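Local structure of major capsid protein (Paramecium bursaria Chlorella virus 1, 5TIP) at residues V95-E98 with R103-K106; Y108-R113 with A412-A417; L226-Q231 with P257-A262. The protein forms the icosahedral shell of a large chlorovirus, its glycosylated trimers assembling in 1680 copies into a capsid about 190 nm across. All blocks are in the same frame, centred on the assembly; numbering follows the deposited sequence.

Interaction 1 of 3, residues V95-E98 with R103-K106; sequences VELE and RIDK
Leu97 is faced by both Ile104 and Asp105 across an antiparallel hairpin, which makes this a classic beta bulge: the register slips by one residue between the Leu97-Asp105 pair and the Glu98-Arg103 pair. Strands 92-99 and 102-108 belong to the N-terminal jelly roll of this double jelly-roll capsid protein, and 102-108 is the outermost strand of its four-stranded sheet within the chain.

The backbone bonds follow the bulge. Leu97 N gives a nearly straight bond to Asp105 O (2.8 Å, 167° at the hydrogen), whereas Leu97 O accepts Ile104 N at 2.7 Å from a donor tilted out of the carbonyl plane. A CA-H...O contact from Arg103 CA, at 3.4 Å, reaches that same Leu97 O.

On the face carrying Leu97 the contact is apolar: its CD2 branch lies 3.8 Å from Ile104 CB. Phe153 of helix 153-156 packs on both residues. The carboxylate of Asp105 turns from Leu97, and its OD1 accepts the backbone N of Lys106.

Charge is concentrated on the other face. A bend in the Arg103 chain (chi3 -66°) brings NE to Glu96 OE2 at 2.8 Å, forming a salt bridge. The carboxylate and guanidinium planes stand almost perpendicular, so NE donates within its own plane but meets OE2 from above the carboxylate plane, through one bond and not a two-pronged grip. Lys106 runs fully extended beside Glu96, with Lys106 CG 4.1 Å from Glu96 CB, and its CD settles over the centre of the Arg103 guanidinium, 3.6 Å above the plane.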
ATOM      1  N   VAL A  95       5.561  23.978 -14.974  1.00 27.26           N
ATOM      2  CA  VAL A  95       4.229  24.547 -14.805  1.00 24.37           C
ATOM      3  C   VAL A  95       4.276  25.523 -13.637  1.00 23.04           C
ATOM      4  O   VAL A  95       4.814  25.204 -12.572  1.00 22.88           O
ATOM      5  CB  VAL A  95       3.160  23.456 -14.583  1.00 24.95           C
ATOM      6  CG1 VAL A  95       3.601  22.474 -13.508  1.00 26.50           C
ATOM      7  CG2 VAL A  95       1.816  24.081 -14.237  1.00 25.18           C
ATOM      8  N   GLU A  96       3.739  26.722 -13.849  1.00 25.63           N
ATOM      9  CA  GLU A  96       3.791  27.808 -12.880  1.00 24.68           C
ATOM     10  C   GLU A  96       2.381  28.195 -12.463  1.00 25.91           C
ATOM     11  O   GLU A  96       1.509  28.388 -13.317  1.00 30.46           O
ATOM     12  CB  GLU A  96       4.518  29.020 -13.468  1.00 28.30           C
ATOM     13  CG  GLU A  96       4.630  30.207 -12.531  1.00 30.28           C
ATOM     14  CD  GLU A  96       5.258  31.407 -13.206  1.00 32.97           C
ATOM     15  OE1 GLU A  96       5.531  31.330 -14.422  1.00 35.37           O
ATOM     16  OE2 GLU A  96       5.475  32.431 -12.525  1.00 36.37           O
ATOM     17  N   LEU A  97       2.159  28.302 -11.156  1.00 23.39           N
ATOM     18  CA  LEU A  97       0.880  28.730 -10.603  1.00 24.34           C
ATOM     19  C   LEU A  97       0.960  30.205 -10.230  1.00 24.54           C
ATOM     20  O   LEU A  97       1.890  30.624  -9.535  1.00 29.30           O
ATOM     21  CB  LEU A  97       0.504  27.892  -9.381  1.00 22.84           C
ATOM     22  CG  LEU A  97      -0.753  28.353  -8.642  1.00 25.00           C
ATOM     23  CD1 LEU A  97      -1.987  28.138  -9.506  1.00 23.94           C
ATOM     24  CD2 LEU A  97      -0.892  27.639  -7.309  1.00 23.27           C
ATOM     25  N   GLU A  98      -0.016  30.987 -10.690  1.00 24.84           N
ATOM     26  CA  GLU A  98      -0.021  32.433 -10.503  1.00 28.00           C
ATOM     27  C   GLU A  98      -1.387  32.896 -10.018  1.00 27.80           C
ATOM     28  O   GLU A  98      -2.412  32.519 -10.594  1.00 29.29           O
ATOM     29  CB  GLU A  98       0.338  33.146 -11.812  1.00 34.32           C
ATOM     30  CG  GLU A  98       0.327  34.658 -11.728  1.00 41.01           C
ATOM     31  CD  GLU A  98       0.545  35.315 -13.078  1.00 45.91           C
ATOM     32  OE1 GLU A  98       1.693  35.304 -13.570  1.00 48.58           O
ATOM     33  OE2 GLU A  98      -0.437  35.834 -13.651  1.00 47.01           O
ATOM     34  N   ARG A 103       3.471  34.794  -8.547  1.00 27.52           N
ATOM     35  CA  ARG A 103       3.754  33.366  -8.592  1.00 25.75           C
ATOM     36  C   ARG A 103       3.551  32.748  -7.214  1.00 28.72           C
ATOM     37  O   ARG A 103       4.144  33.195  -6.228  1.00 30.74           O
ATOM     38  CB  ARG A 103       5.182  33.115  -9.073  1.00 24.08           C
ATOM     39  CG  ARG A 103       5.594  31.654  -9.018  1.00 21.82           C
ATOM     40  CD  ARG A 103       7.083  31.483  -9.255  1.00 25.00           C
ATOM     41  NE  ARG A 103       7.475  31.859 -10.609  1.00 28.64           N
ATOM     42  CZ  ARG A 103       8.707  31.727 -11.088  1.00 32.08           C
ATOM     43  NH1 ARG A 103       9.667  31.227 -10.322  1.00 34.91           N
ATOM     44  NH2 ARG A 103       8.982  32.094 -12.333  1.00 32.00           N
ATOM     45  N   ILE A 104       2.720  31.712  -7.151  1.00 26.38           N
ATOM     46  CA  ILE A 104       2.500  30.988  -5.904  1.00 22.89           C
ATOM     47  C   ILE A 104       3.424  29.785  -5.796  1.00 23.42           C
ATOM     48  O   ILE A 104       3.959  29.497  -4.723  1.00 23.84           O
ATOM     49  CB  ILE A 104       1.019  30.575  -5.802  1.00 23.03           C
ATOM     50  CG1 ILE A 104       0.121  31.797  -5.992  1.00 20.71           C
ATOM     51  CG2 ILE A 104       0.738  29.913  -4.466  1.00 25.68           C
ATOM     52  CD1 ILE A 104       0.360  32.895  -4.983  1.00 22.81           C
ATOM     53  N   ASP A 105       3.630  29.076  -6.902  1.00 24.07           N
ATOM     54  CA  ASP A 105       4.504  27.913  -6.923  1.00 25.56           C
ATOM     55  C   ASP A 105       4.869  27.629  -8.371  1.00 25.84           C
ATOM     56  O   ASP A 105       4.174  28.054  -9.298  1.00 26.87           O
ATOM     57  CB  ASP A 105       3.829  26.697  -6.279  1.00 29.46           C
ATOM     58  CG  ASP A 105       4.824  25.659  -5.807  1.00 35.08           C
ATOM     59  OD1 ASP A 105       6.043  25.902  -5.932  1.00 37.67           O
ATOM     60  OD2 ASP A 105       4.386  24.600  -5.310  1.00 36.62           O
ATOM     61  N   LYS A 106       5.972  26.907  -8.560  1.00 24.66           N
ATOM     62  CA  LYS A 106       6.393  26.518  -9.899  1.00 24.35           C
ATOM     63  C   LYS A 106       7.100  25.175  -9.820  1.00 22.85           C
ATOM     64  O   LYS A 106       8.016  25.000  -9.012  1.00 25.65           O
ATOM     65  CB  LYS A 106       7.313  27.572 -10.527  1.00 26.25           C
ATOM     66  CG  LYS A 106       7.799  27.204 -11.919  1.00 28.56           C
ATOM     67  CD  LYS A 106       8.557  28.349 -12.572  1.00 30.38           C
ATOM     68  CE  LYS A 106       8.982  27.989 -13.988  1.00 30.75           C
ATOM     69  NZ  LYS A 106       9.645  29.129 -14.681  1.00 32.00           N
TER

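Interaction 2 of 3, residues Y108-R113 with A412-A417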
ATOM      1  N   TYR A 108       8.701  21.539 -12.012  1.00 22.92           N
ATOM      2  CA  TYR A 108       9.469  21.143 -13.181  1.00 24.15           C
ATOM      3  C   TYR A 108       9.298  19.645 -13.399  1.00 25.08           C
ATOM      4  O   TYR A 108       8.938  18.906 -12.480  1.00 30.84           O
ATOM      5  CB  TYR A 108      10.955  21.495 -13.017  1.00 24.25           C
ATOM      6  CG  TYR A 108      11.191  22.928 -12.589  1.00 24.88           C
ATOM      7  CD1 TYR A 108      11.180  23.281 -11.246  1.00 26.14           C
ATOM      8  CD2 TYR A 108      11.412  23.928 -13.526  1.00 24.57           C
ATOM      9  CE1 TYR A 108      11.388  24.587 -10.846  1.00 27.73           C
ATOM     10  CE2 TYR A 108      11.622  25.239 -13.133  1.00 27.60           C
ATOM     11  CZ  TYR A 108      11.609  25.561 -11.792  1.00 29.36           C
ATOM     12  OH  TYR A 108      11.817  26.862 -11.392  1.00 33.12           O
ATOM     13  N   ASN A 109       9.560  19.196 -14.632  1.00 24.22           N
ATOM     14  CA  ASN A 109       9.367  17.781 -14.941  1.00 23.97           C
ATOM     15  C   ASN A 109      10.303  16.895 -14.128  1.00 26.42           C
ATOM     16  O   ASN A 109       9.927  15.778 -13.756  1.00 31.24           O
ATOM     17  CB  ASN A 109       9.546  17.520 -16.439  1.00 20.07           C
ATOM     18  CG  ASN A 109      10.885  17.984 -16.964  1.00 28.45           C
ATOM     19  OD1 ASN A 109      11.716  18.498 -16.218  1.00 34.78           O
ATOM     20  ND2 ASN A 109      11.107  17.794 -18.259  1.00 27.46           N
ATOM     21  N   ASP A 110      11.517  17.368 -13.835  1.00 24.70           N
ATOM     22  CA  ASP A 110      12.416  16.571 -13.009  1.00 22.23           C
ATOM     23  C   ASP A 110      11.923  16.498 -11.570  1.00 26.00           C
ATOM     24  O   ASP A 110      12.224  15.529 -10.862  1.00 26.40           O
ATOM     25  CB  ASP A 110      13.837  17.132 -13.063  1.00 24.32           C
ATOM     26  CG  ASP A 110      14.841  16.251 -12.337  1.00 28.52           C
ATOM     27  OD1 ASP A 110      15.123  15.137 -12.827  1.00 30.58           O
ATOM     28  OD2 ASP A 110      15.348  16.670 -11.276  1.00 29.85           O
ATOM     29  N   TRP A 111      11.170  17.502 -11.116  1.00 25.27           N
ATOM     30  CA  TRP A 111      10.531  17.385  -9.810  1.00 26.03           C
ATOM     31  C   TRP A 111       9.416  16.348  -9.841  1.00 26.70           C
ATOM     32  O   TRP A 111       9.273  15.557  -8.902  1.00 27.45           O
ATOM     33  CB  TRP A 111       9.978  18.732  -9.354  1.00 24.91           C
ATOM     34  CG  TRP A 111       9.088  18.583  -8.164  1.00 21.96           C
ATOM     35  CD1 TRP A 111       7.750  18.834  -8.104  1.00 19.30           C
ATOM     36  CD2 TRP A 111       9.468  18.117  -6.864  1.00 20.99           C
ATOM     37  NE1 TRP A 111       7.274  18.564  -6.844  1.00 20.50           N
ATOM     38  CE2 TRP A 111       8.309  18.122  -6.064  1.00 20.82           C
ATOM     39  CE3 TRP A 111      10.677  17.702  -6.297  1.00 20.67           C
ATOM     40  CZ2 TRP A 111       8.324  17.731  -4.727  1.00 20.94           C
ATOM     41  CZ3 TRP A 111      10.689  17.311  -4.972  1.00 20.12           C
ATOM     42  CH2 TRP A 111       9.521  17.329  -4.202  1.00 20.26           C
ATOM     43  N   PHE A 112       8.668  16.320 -10.908  1.00 25.12           N
ATOM     44  CA  PHE A 112       7.644  15.335 -11.077  1.00 20.46           C
ATOM     45  C   PHE A 112       8.322  13.964 -11.013  1.00 20.74           C
ATOM     46  O   PHE A 112       7.806  13.082 -10.386  1.00 22.63           O
ATOM     47  CB  PHE A 112       6.894  15.553 -12.392  1.00 21.61           C
ATOM     48  CG  PHE A 112       5.786  16.532 -12.301  1.00 26.20           C
ATOM     49  CD1 PHE A 112       5.947  17.711 -11.696  1.00 26.73           C
ATOM     50  CD2 PHE A 112       4.555  16.237 -12.801  1.00 32.14           C
ATOM     51  CE1 PHE A 112       4.940  18.596 -11.588  1.00 27.94           C
ATOM     52  CE2 PHE A 112       3.503  17.126 -12.676  1.00 31.20           C
ATOM     53  CZ  PHE A 112       3.709  18.321 -12.066  1.00 28.92           C
ATOM     54  N   ARG A 113       9.478  13.813 -11.655  1.00 18.85           N
ATOM     55  CA  ARG A 113      10.200  12.546 -11.628  1.00 18.80           C
ATOM     56  C   ARG A 113      10.717  12.242 -10.227  1.00 22.53           C
ATOM     57  O   ARG A 113      10.664  11.092  -9.776  1.00 24.65           O
ATOM     58  CB  ARG A 113      11.354  12.577 -12.631  1.00 21.48           C
ATOM     59  CG  ARG A 113      12.055  11.239 -12.834  1.00 21.73           C
ATOM     60  CD  ARG A 113      11.423  10.422 -13.956  1.00 21.24           C
ATOM     61  NE  ARG A 113      10.002  10.181 -13.726  1.00 22.57           N
ATOM     62  CZ  ARG A 113       9.526   9.203 -12.965  1.00 23.58           C
ATOM     63  NH1 ARG A 113      10.359   8.366 -12.360  1.00 25.66           N
ATOM     64  NH2 ARG A 113       8.218   9.061 -12.805  1.00 24.31           N
ATOM     65  N   ALA A 412      24.579  16.817 -13.525  1.00 30.54           N
ATOM     66  CA  ALA A 412      23.530  17.754 -13.137  1.00 28.05           C
ATOM     67  C   ALA A 412      23.019  17.363 -11.756  1.00 29.51           C
ATOM     68  O   ALA A 412      22.373  16.322 -11.596  1.00 35.98           O
ATOM     69  CB  ALA A 412      22.400  17.765 -14.164  1.00 26.07           C
ATOM     70  N   LEU A 413      23.311  18.197 -10.760  1.00 26.66           N
ATOM     71  CA  LEU A 413      22.851  17.990  -9.391  1.00 27.11           C
ATOM     72  C   LEU A 413      21.633  18.876  -9.155  1.00 27.25           C
ATOM     73  O   LEU A 413      21.750  20.106  -9.124  1.00 31.14           O
ATOM     74  CB  LEU A 413      23.962  18.297  -8.388  1.00 26.71           C
ATOM     75  CG  LEU A 413      23.553  18.396  -6.916  1.00 29.25           C
ATOM     76  CD1 LEU A 413      22.936  17.090  -6.438  1.00 31.47           C
ATOM     77  CD2 LEU A 413      24.742  18.776  -6.045  1.00 27.75           C
ATOM     78  N   ASN A 414      20.471  18.253  -8.995  1.00 25.68           N
ATOM     79  CA  ASN A 414      19.224  18.961  -8.737  1.00 26.81           C
ATOM     80  C   ASN A 414      18.866  18.803  -7.266  1.00 27.41           C
ATOM     81  O   ASN A 414      18.662  17.682  -6.794  1.00 28.76           O
ATOM     82  CB  ASN A 414      18.098  18.423  -9.619  1.00 28.39           C
ATOM     83  CG  ASN A 414      18.436  18.471 -11.094  1.00 29.75           C
ATOM     84  OD1 ASN A 414      18.373  19.526 -11.723  1.00 30.02           O
ATOM     85  ND2 ASN A 414      18.793  17.323 -11.655  1.00 30.54           N
ATOM     86  N   ILE A 415      18.789  19.919  -6.547  1.00 26.25           N
ATOM     87  CA  ILE A 415      18.460  19.922  -5.126  1.00 24.43           C
ATOM     88  C   ILE A 415      17.113  20.606  -4.954  1.00 26.16           C
ATOM     89  O   ILE A 415      16.928  21.748  -5.394  1.00 27.77           O
ATOM     90  CB  ILE A 415      19.546  20.617  -4.292  1.00 23.91           C
ATOM     91  CG1 ILE A 415      20.915  20.007  -4.588  1.00 23.45           C
ATOM     92  CG2 ILE A 415      19.228  20.507  -2.809  1.00 22.52           C
ATOM     93  CD1 ILE A 415      22.055  20.703  -3.888  1.00 25.61           C
ATOM     94  N   TYR A 416      16.174  19.912  -4.318  1.00 25.43           N
ATOM     95  CA  TYR A 416      14.829  20.418  -4.104  1.00 22.53           C
ATOM     96  C   TYR A 416      14.568  20.607  -2.616  1.00 25.38           C
ATOM     97  O   TYR A 416      15.115  19.888  -1.774  1.00 26.65           O
ATOM     98  CB  TYR A 416      13.778  19.475  -4.698  1.00 21.35           C
ATOM     99  CG  TYR A 416      13.924  19.271  -6.186  1.00 22.73           C
ATOM    100  CD1 TYR A 416      13.409  20.193  -7.087  1.00 22.26           C
ATOM    101  CD2 TYR A 416      14.588  18.162  -6.692  1.00 23.04           C
ATOM    102  CE1 TYR A 416      13.543  20.013  -8.448  1.00 23.36           C
ATOM    103  CE2 TYR A 416      14.730  17.975  -8.052  1.00 24.07           C
ATOM    104  CZ  TYR A 416      14.205  18.905  -8.925  1.00 25.54           C
ATOM    105  OH  TYR A 416      14.342  18.725 -10.280  1.00 29.70           O
ATOM    106  N   ALA A 417      13.725  21.586  -2.304  1.00 24.69           N
ATOM    107  CA  ALA A 417      13.300  21.844  -0.937  1.00 24.17           C
ATOM    108  C   ALA A 417      11.806  22.118  -0.932  1.00 22.28           C
ATOM    109  O   ALA A 417      11.313  22.897  -1.753  1.00 21.72           O
ATOM    110  CB  ALA A 417      14.061  23.029  -0.330  1.00 25.75           C
TER
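Asp110, in the first turn of helix 109-119, takes up the phenol of Tyr416 through a very short hydrogen bond, Tyr416 OH to Asp110 OD2 at 2.5 Å. With CG anti to the backbone N (chi1 -174°), the carboxylate is carried toward strand 412-426, where OD2 lies at the edge of the tyrosine ring and in its plane. The two flat groups are turned 33° against each other, and the hydroxyl also comes close to the aliphatic part of the aspartate, with Tyr416 OH 3.2 Å from Asp110 CB. The other oxygen, OD1, is hydrogen-bonded to Tyr274 OH. A place at the start of a helix would tend to favour the charged form of the acid. Asn414 adds a looser neighbour: its ND2 is 3.5 Å from Asp110 OD2, but the amide is committed elsewhere, ND2 to Asn264 and OD1 to Ser235.

These residues bridge the two halves of a double jelly roll, since the helix follows a strand of the N-terminal barrel while strand 412-426 belongs to the C-terminal one.

Trp111, the next residue, turns its six-membered ring to one face of Tyr416. Its CE3 sits 3.6 Å above that plane, offset toward the rim and close to CG, while Trp111 CZ3 approaches Tyr416 CB at 3.8 Å. The planes meet at 49°, an oblique aromatic pair, and the two side chains run alongside each other with opposite headings. Phe232 stacks on Tyr416, His107 meets the indole edge-to-face, and Trp111 CB touches the tyrosine at CE1, 3.9 Å away.

Interaction 3 of 3, residues L226-Q231 with P257-A262; sequences LIEQLQ and PTKYLA
Glu228 and Lys259 reach toward each other over a backbone separation of 9.2 Å between Glu228 CA and Lys259 CA, and close it with a buried salt bridge, Lys259 NZ to Glu228 OE2 at 2.7 Å. The glutamate is extended beyond CG. The lysine bends at chi3 (61°), which turns its last carbons across the carboxylate, so that the two chains stand roughly perpendicular and Lys259 CD comes within 3.8 Å of Glu228 CD. The ammonium approaches OE2 from above the carboxylate plane, 47° out of it.

Both charged ends have further partners. Besides Glu228, Lys259 NZ donates to the backbone oxygens of Pro359 and Gly361, so three acceptors grip it. Glu228 OE1 forms salt bridges with Lys418 and Arg362; a carboxylate surrounded by three cationic groups would be expected to stay ionised despite its burial.

At the end of segment 226-231, polar groups meet without bonding. Gln231 NE2 is 4.0 Å from Thr258 OG1, and each finds its partner elsewhere: the amide nitrogen donates to Asn255 O, and the threonine hydroxyl pairs with His256 O.

Backbone groups are met by strand 412-426, which bonds to Gln229 through Asn419, to Gln231 through Ala417 and to Pro257 through Tyr420. The same two segments also touch a second subunit, Leu226 on its Leu17 and Pro257 on its Gln13. The salt bridge thus spans two strands that flank a shared central one, in an antiparallel sheet of the C-terminal jelly roll, the second barrel of the double jelly-roll fold.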
ATOM      1  N   LEU A 226      -2.388  27.332   5.070  1.00 27.61           N
ATOM      2  CA  LEU A 226      -1.008  26.885   5.243  1.00 28.45           C
ATOM      3  C   LEU A 226      -0.677  25.994   4.055  1.00 30.80           C
ATOM      4  O   LEU A 226      -1.117  24.844   3.985  1.00 35.82           O
ATOM      5  CB  LEU A 226      -0.829  26.152   6.567  1.00 27.12           C
ATOM      6  CG  LEU A 226       0.596  25.701   6.905  1.00 25.27           C
ATOM      7  CD1 LEU A 226       1.534  26.892   7.016  1.00 23.98           C
ATOM      8  CD2 LEU A 226       0.616  24.874   8.181  1.00 27.73           C
ATOM      9  N   ILE A 227       0.094  26.527   3.114  1.00 29.57           N
ATOM     10  CA  ILE A 227       0.361  25.853   1.853  1.00 27.96           C
ATOM     11  C   ILE A 227       1.812  25.387   1.825  1.00 26.82           C
ATOM     12  O   ILE A 227       2.621  25.730   2.688  1.00 28.70           O
ATOM     13  CB  ILE A 227       0.048  26.751   0.641  1.00 27.31           C
ATOM     14  CG1 ILE A 227       1.119  27.833   0.486  1.00 27.85           C
ATOM     15  CG2 ILE A 227      -1.326  27.381   0.785  1.00 28.18           C
ATOM     16  CD1 ILE A 227       0.978  28.654  -0.775  1.00 28.04           C
ATOM     17  N   GLU A 228       2.137  24.598   0.808  1.00 27.88           N
ATOM     18  CA  GLU A 228       3.490  24.122   0.583  1.00 25.10           C
ATOM     19  C   GLU A 228       3.997  24.657  -0.748  1.00 25.22           C
ATOM     20  O   GLU A 228       3.224  24.864  -1.688  1.00 26.90           O
ATOM     21  CB  GLU A 228       3.548  22.592   0.600  1.00 25.63           C
ATOM     22  CG  GLU A 228       3.194  21.999   1.952  1.00 31.07           C
ATOM     23  CD  GLU A 228       3.291  20.489   1.981  1.00 36.04           C
ATOM     24  OE1 GLU A 228       3.843  19.908   1.023  1.00 38.20           O
ATOM     25  OE2 GLU A 228       2.806  19.881   2.960  1.00 35.46           O
ATOM     26  N   GLN A 229       5.305  24.879  -0.817  1.00 26.24           N
ATOM     27  CA  GLN A 229       5.950  25.389  -2.014  1.00 22.04           C
ATOM     28  C   GLN A 229       7.161  24.530  -2.340  1.00 18.70           C
ATOM     29  O   GLN A 229       7.723  23.856  -1.474  1.00 24.60           O
ATOM     30  CB  GLN A 229       6.398  26.844  -1.839  1.00 22.82           C
ATOM     31  CG  GLN A 229       5.281  27.835  -1.622  1.00 23.13           C
ATOM     32  CD  GLN A 229       5.809  29.227  -1.362  1.00 26.40           C
ATOM     33  OE1 GLN A 229       6.525  29.458  -0.387  1.00 28.47           O
ATOM     34  NE2 GLN A 229       5.477  30.160  -2.242  1.00 28.49           N
ATOM     35  N   LEU A 230       7.561  24.566  -3.604  1.00 20.09           N
ATOM     36  CA  LEU A 230       8.783  23.921  -4.049  1.00 21.29           C
ATOM     37  C   LEU A 230       9.849  24.980  -4.290  1.00 22.49           C
ATOM     38  O   LEU A 230       9.567  26.040  -4.858  1.00 23.09           O
ATOM     39  CB  LEU A 230       8.553  23.109  -5.326  1.00 20.76           C
ATOM     40  CG  LEU A 230       9.809  22.435  -5.884  1.00 19.02           C
ATOM     41  CD1 LEU A 230      10.239  21.270  -5.003  1.00 18.70           C
ATOM     42  CD2 LEU A 230       9.600  21.985  -7.320  1.00 19.07           C
ATOM     43  N   GLN A 231      11.068  24.695  -3.849  1.00 22.11           N
ATOM     44  CA  GLN A 231      12.207  25.566  -4.091  1.00 23.90           C
ATOM     45  C   GLN A 231      13.211  24.822  -4.952  1.00 25.25           C
ATOM     46  O   GLN A 231      13.544  23.667  -4.670  1.00 25.58           O
ATOM     47  CB  GLN A 231      12.857  26.026  -2.785  1.00 27.17           C
ATOM     48  CG  GLN A 231      11.931  26.821  -1.883  1.00 31.74           C
ATOM     49  CD  GLN A 231      12.619  27.313  -0.626  1.00 31.93           C
ATOM     50  OE1 GLN A 231      13.487  28.184  -0.680  1.00 34.55           O
ATOM     51  NE2 GLN A 231      12.237  26.755   0.516  1.00 31.21           N
ATOM     52  N   PRO A 257      10.414  27.722   6.595  1.00 22.57           N
ATOM     53  CA  PRO A 257      10.438  26.404   7.251  1.00 23.13           C
ATOM     54  C   PRO A 257      10.303  25.283   6.231  1.00 22.96           C
ATOM     55  O   PRO A 257       9.286  25.162   5.543  1.00 24.50           O
ATOM     56  CB  PRO A 257       9.234  26.462   8.198  1.00 21.32           C
ATOM     57  CG  PRO A 257       9.040  27.912   8.467  1.00 20.64           C
ATOM     58  CD  PRO A 257       9.392  28.607   7.184  1.00 23.01           C
ATOM     59  N   THR A 258      11.340  24.454   6.144  1.00 23.54           N
ATOM     60  CA  THR A 258      11.458  23.434   5.111  1.00 24.36           C
ATOM     61  C   THR A 258      11.190  22.057   5.703  1.00 23.04           C
ATOM     62  O   THR A 258      11.741  21.710   6.753  1.00 24.70           O
ATOM     63  CB  THR A 258      12.850  23.475   4.473  1.00 23.54           C
ATOM     64  OG1 THR A 258      13.057  24.758   3.870  1.00 25.87           O
ATOM     65  CG2 THR A 258      12.993  22.397   3.412  1.00 19.19           C
ATOM     66  N   LYS A 259      10.352  21.273   5.019  1.00 22.74           N
ATOM     67  CA  LYS A 259      10.017  19.933   5.490  1.00 23.42           C
ATOM     68  C   LYS A 259      11.138  18.938   5.220  1.00 23.09           C
ATOM     69  O   LYS A 259      11.475  18.129   6.090  1.00 25.82           O
ATOM     70  CB  LYS A 259       8.727  19.449   4.828  1.00 21.21           C
ATOM     71  CG  LYS A 259       7.592  20.447   4.863  1.00 23.25           C
ATOM     72  CD  LYS A 259       6.393  19.927   4.089  1.00 24.77           C
ATOM     73  CE  LYS A 259       5.870  18.636   4.695  1.00 26.32           C
ATOM     74  NZ  LYS A 259       4.658  18.149   3.982  1.00 25.40           N
ATOM     75  N   TYR A 260      11.715  18.971   4.022  1.00 23.42           N
ATOM     76  CA  TYR A 260      12.723  17.993   3.643  1.00 22.58           C
ATOM     77  C   TYR A 260      13.548  18.537   2.487  1.00 22.43           C
ATOM     78  O   TYR A 260      13.161  19.498   1.818  1.00 23.86           O
ATOM     79  CB  TYR A 260      12.082  16.650   3.267  1.00 21.34           C
ATOM     80  CG  TYR A 260      11.073  16.737   2.138  1.00 21.19           C
ATOM     81  CD1 TYR A 260      11.474  16.661   0.810  1.00 21.71           C
ATOM     82  CD2 TYR A 260       9.719  16.893   2.403  1.00 21.64           C
ATOM     83  CE1 TYR A 260      10.556  16.740  -0.221  1.00 23.39           C
ATOM     84  CE2 TYR A 260       8.792  16.972   1.378  1.00 21.51           C
ATOM     85  CZ  TYR A 260       9.217  16.895   0.068  1.00 23.63           C
ATOM     86  OH  TYR A 260       8.302  16.973  -0.958  1.00 24.79           O
ATOM     87  N   LEU A 261      14.700  17.909   2.273  1.00 24.20           N
ATOM     88  CA  LEU A 261      15.524  18.133   1.096  1.00 18.94           C
ATOM     89  C   LEU A 261      15.576  16.857   0.267  1.00 25.52           C
ATOM     90  O   LEU A 261      15.726  15.759   0.810  1.00 29.65           O
ATOM     91  CB  LEU A 261      16.944  18.558   1.478  1.00 24.48           C
ATOM     92  CG  LEU A 261      17.111  19.831   2.307  1.00 24.08           C
ATOM     93  CD1 LEU A 261      18.587  20.120   2.530  1.00 27.18           C
ATOM     94  CD2 LEU A 261      16.432  21.007   1.629  1.00 24.30           C
ATOM     95  N   ALA A 262      15.437  17.003  -1.046  1.00 23.68           N
ATOM     96  CA  ALA A 262      15.529  15.884  -1.972  1.00 23.29           C
ATOM     97  C   ALA A 262      16.446  16.267  -3.122  1.00 25.36           C
ATOM     98  O   ALA A 262      16.346  17.374  -3.660  1.00 28.69           O
ATOM     99  CB  ALA A 262      14.152  15.485  -2.508  1.00 24.05           C
TER

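Overall arrangement
The three contacts lie 13 to 16 Å apart, centre to centre. Interaction 2 itself joins the two jelly rolls, while interactions 1 and 3 lie one in each and touch each other. Interactions 1 and 2 adjoin in sequence, helix 109-119 following strand 102-108 directly in the chain. Interaction 1 reaches interaction 3 through two probable hydrogen bonds, Ile104 O to Gln229 NE2 (3.0 Å) and Asp105 OD1 to Leu230 N (3.1 Å). Leu230 also links interactions 2 and 3, its CD2 lying 3.5 Å from Trp111 CG, while strand 412-426 pairs with both strands of interaction 3. None of the contacting residues belongs to a glycan pocket; a bound mercury ion lies about 7 Å from the Thr258 side chain.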